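Local coordinates for GMP reductase (Trypanosoma brucei brucei, PDB 6JIG), which probably catalyses the NADPH-dependent deamination of GMP to IMP and carries a pair of CBS domains that binds guanine nucleotides, at residues L131-I145 against V159-V171. The protein carries 1 engineered substitution. Numbering follows the deposited sequence.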
loop_
_atom_site.group_PDB
_atom_site.type_symbol
_atom_site.label_atom_id
_atom_site.label_comp_id
_atom_site.label_asym_id
_atom_site.label_seq_id
_atom_site.Cartn_x
_atom_site.Cartn_y
_atom_site.Cartn_z
ATOM N N LEU A 131 -48.807 -33.891 19.880
ATOM C CA LEU A 131 -49.793 -34.675 20.610
ATOM C C LEU A 131 -50.959 -34.981 19.680
ATOM O O LEU A 131 -51.462 -34.092 18.989
ATOM C CB LEU A 131 -50.250 -33.935 21.868
ATOM C CG LEU A 131 -48.990 -33.769 22.729
ATOM C CD1 LEU A 131 -48.939 -32.447 23.482
ATOM C CD2 LEU A 131 -48.770 -34.965 23.656
ATOM N N VAL A 132 -51.356 -36.247 19.635
ATOM C CA VAL A 132 -52.455 -36.679 18.781
ATOM C C VAL A 132 -53.751 -36.516 19.562
ATOM O O VAL A 132 -53.893 -37.060 20.660
ATOM C CB VAL A 132 -52.263 -38.131 18.317
ATOM C CG1 VAL A 132 -53.354 -38.518 17.328
ATOM C CG2 VAL A 132 -50.889 -38.296 17.693
ATOM N N VAL A 133 -54.686 -35.747 19.006
ATOM C CA VAL A 133 -55.947 -35.445 19.666
ATOM C C VAL A 133 -57.087 -35.712 18.690
ATOM O O VAL A 133 -56.898 -35.768 17.473
ATOM C CB VAL A 133 -56.015 -33.990 20.185
ATOM C CG1 VAL A 133 -54.863 -33.702 21.173
ATOM C CG2 VAL A 133 -56.006 -33.008 19.025
ATOM N N ASN A 134 -58.293 -35.861 19.245
ATOM C CA ASN A 134 -59.428 -36.266 18.418
ATOM C C ASN A 134 -59.851 -35.156 17.462
ATOM O O ASN A 134 -60.128 -35.418 16.284
ATOM C CB ASN A 134 -60.590 -36.726 19.305
ATOM C CG ASN A 134 -61.237 -35.592 20.069
ATOM O OD1 ASN A 134 -60.604 -34.572 20.356
ATOM N ND2 ASN A 134 -62.506 -35.766 20.412
ATOM N N CYS A 135 -59.882 -33.909 17.931
ATOM C CA CYS A 135 -60.263 -32.787 17.084
ATOM C C CYS A 135 -59.715 -31.509 17.696
ATOM O O CYS A 135 -59.378 -31.463 18.884
ATOM C CB CYS A 135 -61.783 -32.685 16.912
ATOM S SG CYS A 135 -62.652 -32.153 18.395
ATOM N N LYS A 136 -59.648 -30.464 16.867
ATOM C CA LYS A 136 -59.061 -29.203 17.300
ATOM C C LYS A 136 -59.840 -28.564 18.445
ATOM O O LYS A 136 -59.260 -27.832 19.256
ATOM C CB LYS A 136 -58.974 -28.242 16.117
ATOM N N ASN A 137 -61.146 -28.835 18.539
ATOM C CA ASN A 137 -61.992 -28.130 19.497
ATOM C C ASN A 137 -61.919 -28.743 20.894
ATOM O O ASN A 137 -61.940 -28.013 21.891
ATOM C CB ASN A 137 -63.437 -28.109 19.002
ATOM N N GLU A 138 -61.845 -30.071 20.994
ATOM C CA GLU A 138 -61.807 -30.737 22.294
ATOM C C GLU A 138 -60.406 -31.100 22.756
ATOM O O GLU A 138 -60.168 -31.155 23.966
ATOM C CB GLU A 138 -62.635 -32.016 22.287
ATOM C CG GLU A 138 -64.084 -31.854 21.904
ATOM C CD GLU A 138 -64.776 -33.196 21.825
ATOM O OE1 GLU A 138 -65.542 -33.423 20.865
ATOM O OE2 GLU A 138 -64.531 -34.033 22.724
ATOM N N ARG A 139 -59.496 -31.399 21.829
ATOM C CA ARG A 139 -58.123 -31.787 22.162
ATOM C C ARG A 139 -58.091 -32.925 23.180
ATOM O O ARG A 139 -57.265 -32.945 24.093
ATOM C CB ARG A 139 -57.319 -30.587 22.671
ATOM C CG ARG A 139 -57.205 -29.457 21.671
ATOM C CD ARG A 139 -56.262 -28.364 22.165
ATOM N NE ARG A 139 -55.780 -27.547 21.055
ATOM C CZ ARG A 139 -54.501 -27.259 20.820
ATOM N NH1 ARG A 139 -53.537 -27.702 21.629
ATOM N NH2 ARG A 139 -54.187 -26.506 19.776
ATOM N N LYS A 140 -59.012 -33.877 23.036
ATOM C CA LYS A 140 -58.947 -35.103 23.819
ATOM C C LYS A 140 -57.712 -35.889 23.391
ATOM O O LYS A 140 -57.541 -36.186 22.205
ATOM C CB LYS A 140 -60.219 -35.933 23.633
ATOM N N LEU A 141 -56.844 -36.210 24.345
ATOM C CA LEU A 141 -55.539 -36.779 24.026
ATOM C C LEU A 141 -55.682 -38.242 23.617
ATOM O O LEU A 141 -56.175 -39.065 24.395
ATOM C CB LEU A 141 -54.597 -36.636 25.218
ATOM C CG LEU A 141 -53.156 -37.102 25.002
ATOM C CD1 LEU A 141 -52.447 -36.207 23.979
ATOM C CD2 LEU A 141 -52.398 -37.124 26.317
ATOM N N LEU A 142 -55.230 -38.568 22.405
ATOM C CA LEU A 142 -55.246 -39.947 21.926
ATOM C C LEU A 142 -53.875 -40.600 21.930
ATOM O O LEU A 142 -53.788 -41.833 21.981
ATOM C CB LEU A 142 -55.813 -40.015 20.505
ATOM C CG LEU A 142 -57.095 -39.221 20.260
ATOM C CD1 LEU A 142 -57.530 -39.312 18.803
ATOM C CD2 LEU A 142 -58.215 -39.671 21.195
ATOM N N GLY A 143 -52.808 -39.813 21.869
ATOM C CA GLY A 143 -51.478 -40.379 21.837
ATOM C C GLY A 143 -50.462 -39.315 21.477
ATOM O O GLY A 143 -50.750 -38.118 21.519
ATOM N N ILE A 144 -49.278 -39.775 21.100
ATOM C CA ILE A 144 -48.159 -38.877 20.852
ATOM C C ILE A 144 -47.335 -39.422 19.695
ATOM O O ILE A 144 -47.172 -40.640 19.550
ATOM C CB ILE A 144 -47.307 -38.699 22.129
ATOM C CG1 ILE A 144 -46.286 -37.569 21.955
ATOM C CG2 ILE A 144 -46.630 -40.004 22.524
ATOM C CD1 ILE A 144 -45.501 -37.281 23.206
ATOM N N ILE A 145 -46.822 -38.521 18.862
ATOM C CA ILE A 145 -45.979 -38.902 17.737
ATOM C C ILE A 145 -44.750 -37.999 17.706
ATOM O O ILE A 145 -44.851 -36.779 17.886
ATOM C CB ILE A 145 -46.767 -38.857 16.406
ATOM C CG1 ILE A 145 -45.990 -39.548 15.282
ATOM C CG2 ILE A 145 -47.168 -37.439 16.048
ATOM C CD1 ILE A 145 -46.883 -40.071 14.177
ATOM N N VAL A 159 -50.974 -41.107 10.987
ATOM C CA VAL A 159 -50.450 -40.735 12.298
ATOM C C VAL A 159 -50.802 -41.795 13.337
ATOM O O VAL A 159 -49.938 -42.284 14.072
ATOM C CB VAL A 159 -50.987 -39.348 12.697
ATOM C CG1 VAL A 159 -50.855 -39.130 14.194
ATOM C CG2 VAL A 159 -50.271 -38.259 11.897
ATOM N N GLU A 160 -52.075 -42.185 13.400
ATOM C CA GLU A 160 -52.477 -43.136 14.428
ATOM C C GLU A 160 -51.822 -44.500 14.252
ATOM O O GLU A 160 -51.687 -45.235 15.234
ATOM C CB GLU A 160 -53.993 -43.278 14.449
ATOM C CG GLU A 160 -54.574 -43.861 13.186
ATOM C CD GLU A 160 -56.056 -44.128 13.322
ATOM O OE1 GLU A 160 -56.830 -43.616 12.484
ATOM O OE2 GLU A 160 -56.446 -44.836 14.277
ATOM N N SER A 161 -51.386 -44.847 13.039
ATOM C CA SER A 161 -50.675 -46.110 12.857
ATOM C C SER A 161 -49.271 -46.059 13.446
ATOM O O SER A 161 -48.703 -47.106 13.779
ATOM C CB SER A 161 -50.603 -46.472 11.372
ATOM O OG SER A 161 -50.025 -45.421 10.616
ATOM N N LEU A 162 -48.698 -44.861 13.572
ATOM C CA LEU A 162 -47.324 -44.686 14.023
ATOM C C LEU A 162 -47.214 -44.170 15.454
ATOM O O LEU A 162 -46.114 -44.202 16.024
ATOM C CB LEU A 162 -46.586 -43.720 13.092
ATOM C CG LEU A 162 -46.557 -44.066 11.607
ATOM C CD1 LEU A 162 -46.250 -42.832 10.785
ATOM C CD2 LEU A 162 -45.533 -45.149 11.344
ATOM N N MET A 163 -48.313 -43.706 16.040
ATOM C CA MET A 163 -48.279 -43.011 17.316
ATOM C C MET A 163 -48.160 -43.987 18.482
ATOM O O MET A 163 -48.466 -45.178 18.370
ATOM C CB MET A 163 -49.537 -42.161 17.498
ATOM C CG MET A 163 -50.706 -42.900 18.140
ATOM S SD MET A 163 -52.246 -41.978 18.004
ATOM C CE MET A 163 -53.420 -43.047 18.853
ATOM N N THR A 164 -47.693 -43.464 19.610
ATOM C CA THR A 164 -47.864 -44.148 20.881
ATOM C C THR A 164 -49.239 -43.792 21.429
ATOM O O THR A 164 -49.539 -42.605 21.576
ATOM C CB THR A 164 -46.786 -43.749 21.883
ATOM O OG1 THR A 164 -45.486 -44.031 21.352
ATOM C CG2 THR A 164 -46.962 -44.513 23.187
ATOM N N PRO A 165 -50.097 -44.764 21.726
ATOM C CA PRO A 165 -51.435 -44.438 22.228
ATOM C C PRO A 165 -51.381 -43.925 23.660
ATOM O O PRO A 165 -50.437 -44.189 24.411
ATOM C CB PRO A 165 -52.177 -45.775 22.142
ATOM C CG PRO A 165 -51.091 -46.787 22.329
ATOM C CD PRO A 165 -49.886 -46.220 21.626
ATOM N N VAL A 166 -52.434 -43.193 24.033
ATOM C CA VAL A 166 -52.438 -42.476 25.309
ATOM C C VAL A 166 -52.386 -43.447 26.483
ATOM O O VAL A 166 -51.713 -43.186 27.489
ATOM C CB VAL A 166 -53.656 -41.536 25.396
ATOM C CG1 VAL A 166 -54.967 -42.315 25.284
ATOM C CG2 VAL A 166 -53.610 -40.725 26.684
ATOM N N ASP A 167 -53.068 -44.592 26.372
ATOM C CA ASP A 167 -53.031 -45.565 27.458
ATOM C C ASP A 167 -51.636 -46.140 27.672
ATOM O O ASP A 167 -51.395 -46.782 28.702
ATOM C CB ASP A 167 -54.045 -46.689 27.199
ATOM C CG ASP A 167 -53.505 -47.778 26.283
ATOM O OD1 ASP A 167 -52.821 -47.450 25.291
ATOM O OD2 ASP A 167 -53.773 -48.972 26.554
ATOM N N LYS A 168 -50.714 -45.915 26.739
ATOM C CA LYS A 168 -49.317 -46.280 26.912
ATOM C C LYS A 168 -48.443 -45.086 27.301
ATOM O O LYS A 168 -47.219 -45.231 27.408
ATOM C CB LYS A 168 -48.784 -46.928 25.632
ATOM N N MET A 169 -49.039 -43.919 27.521
ATOM C CA MET A 169 -48.308 -42.714 27.882
ATOM C C MET A 169 -48.333 -42.491 29.392
ATOM O O MET A 169 -49.170 -43.040 30.114
ATOM C CB MET A 169 -48.899 -41.495 27.167
ATOM C CG MET A 169 -48.801 -41.550 25.652
ATOM S SD MET A 169 -49.522 -40.100 24.870
ATOM C CE MET A 169 -48.454 -38.824 25.546
ATOM N N VAL A 170 -47.392 -41.675 29.862
ATOM C CA VAL A 170 -47.414 -41.148 31.223
ATOM C C VAL A 170 -48.075 -39.778 31.172
ATOM O O VAL A 170 -47.581 -38.862 30.501
ATOM C CB VAL A 170 -45.999 -41.068 31.815
ATOM C CG1 VAL A 170 -46.023 -40.463 33.217
ATOM C CG2 VAL A 170 -45.370 -42.447 31.846
ATOM N N VAL A 171 -49.215 -39.647 31.848
ATOM C CA VAL A 171 -50.049 -38.457 31.768
ATOM C C VAL A 171 -50.353 -37.985 33.184
ATOM O O VAL A 171 -50.433 -38.785 34.119
ATOM C CB VAL A 171 -51.345 -38.741 30.978
ATOM C CG1 VAL A 171 -52.161 -37.485 30.805
ATOM C CG2 VAL A 171 -51.007 -39.337 29.611
HETATM O O HOH W 1 -44.370 -41.849 20.298
#
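The flat peptide group joining Leu-142 to Gly-143 has Val-166 over one face and Met-163 under the other, both at its carbonyl end. Met-163 CE lies under the carbonyl oxygen, 3.4 Å from Leu-142 O. The chi1 of Met-163 (88°) turns CG between the backbone N and the carbonyl carbon, and the chain beyond is extended. From its own face Val-166 N donates to Leu-142 O at 2.8 Å, 46° out of the carbonyl plane. Met-169 SD lies over the next peptide, Gly-143 to Ile-144, 3.6 Å from Gly-143 C. At the edge, Thr-164 O comes within 3.0 Å of Gly-143 CA. Val-132 O accepts from both Leu-142 N and Gly-143 N, which makes a classic beta bulge.

Ile-144 N donates to Thr-164 O, and Thr-164 N to Ile-144 O, an antiparallel hydrogen-bonded pair. A water bridges Ile-144 O and Thr-164 OG1. Above this pair, the bend at chi3 of Met-169 (62°) brings CE to 3.6 Å from Ile-144 CB. On the Met-163 side, Val-132 CG2 meets Val-159 CG1 tip to tip at 3.6 Å. Ile-145 CD1 lies against Leu-162 CB at 3.8 Å.

The contact adds strand 164-165 to the edge of a mixed sheet in the CBS region. The side chain of Leu-131 is about 6 Å from a bound GMP. That of Ile-144 adjoins Cys-129, a GMP-binding residue. Three backbone bonds fix the edge strand, while thioether and aliphatic groups pack on both faces.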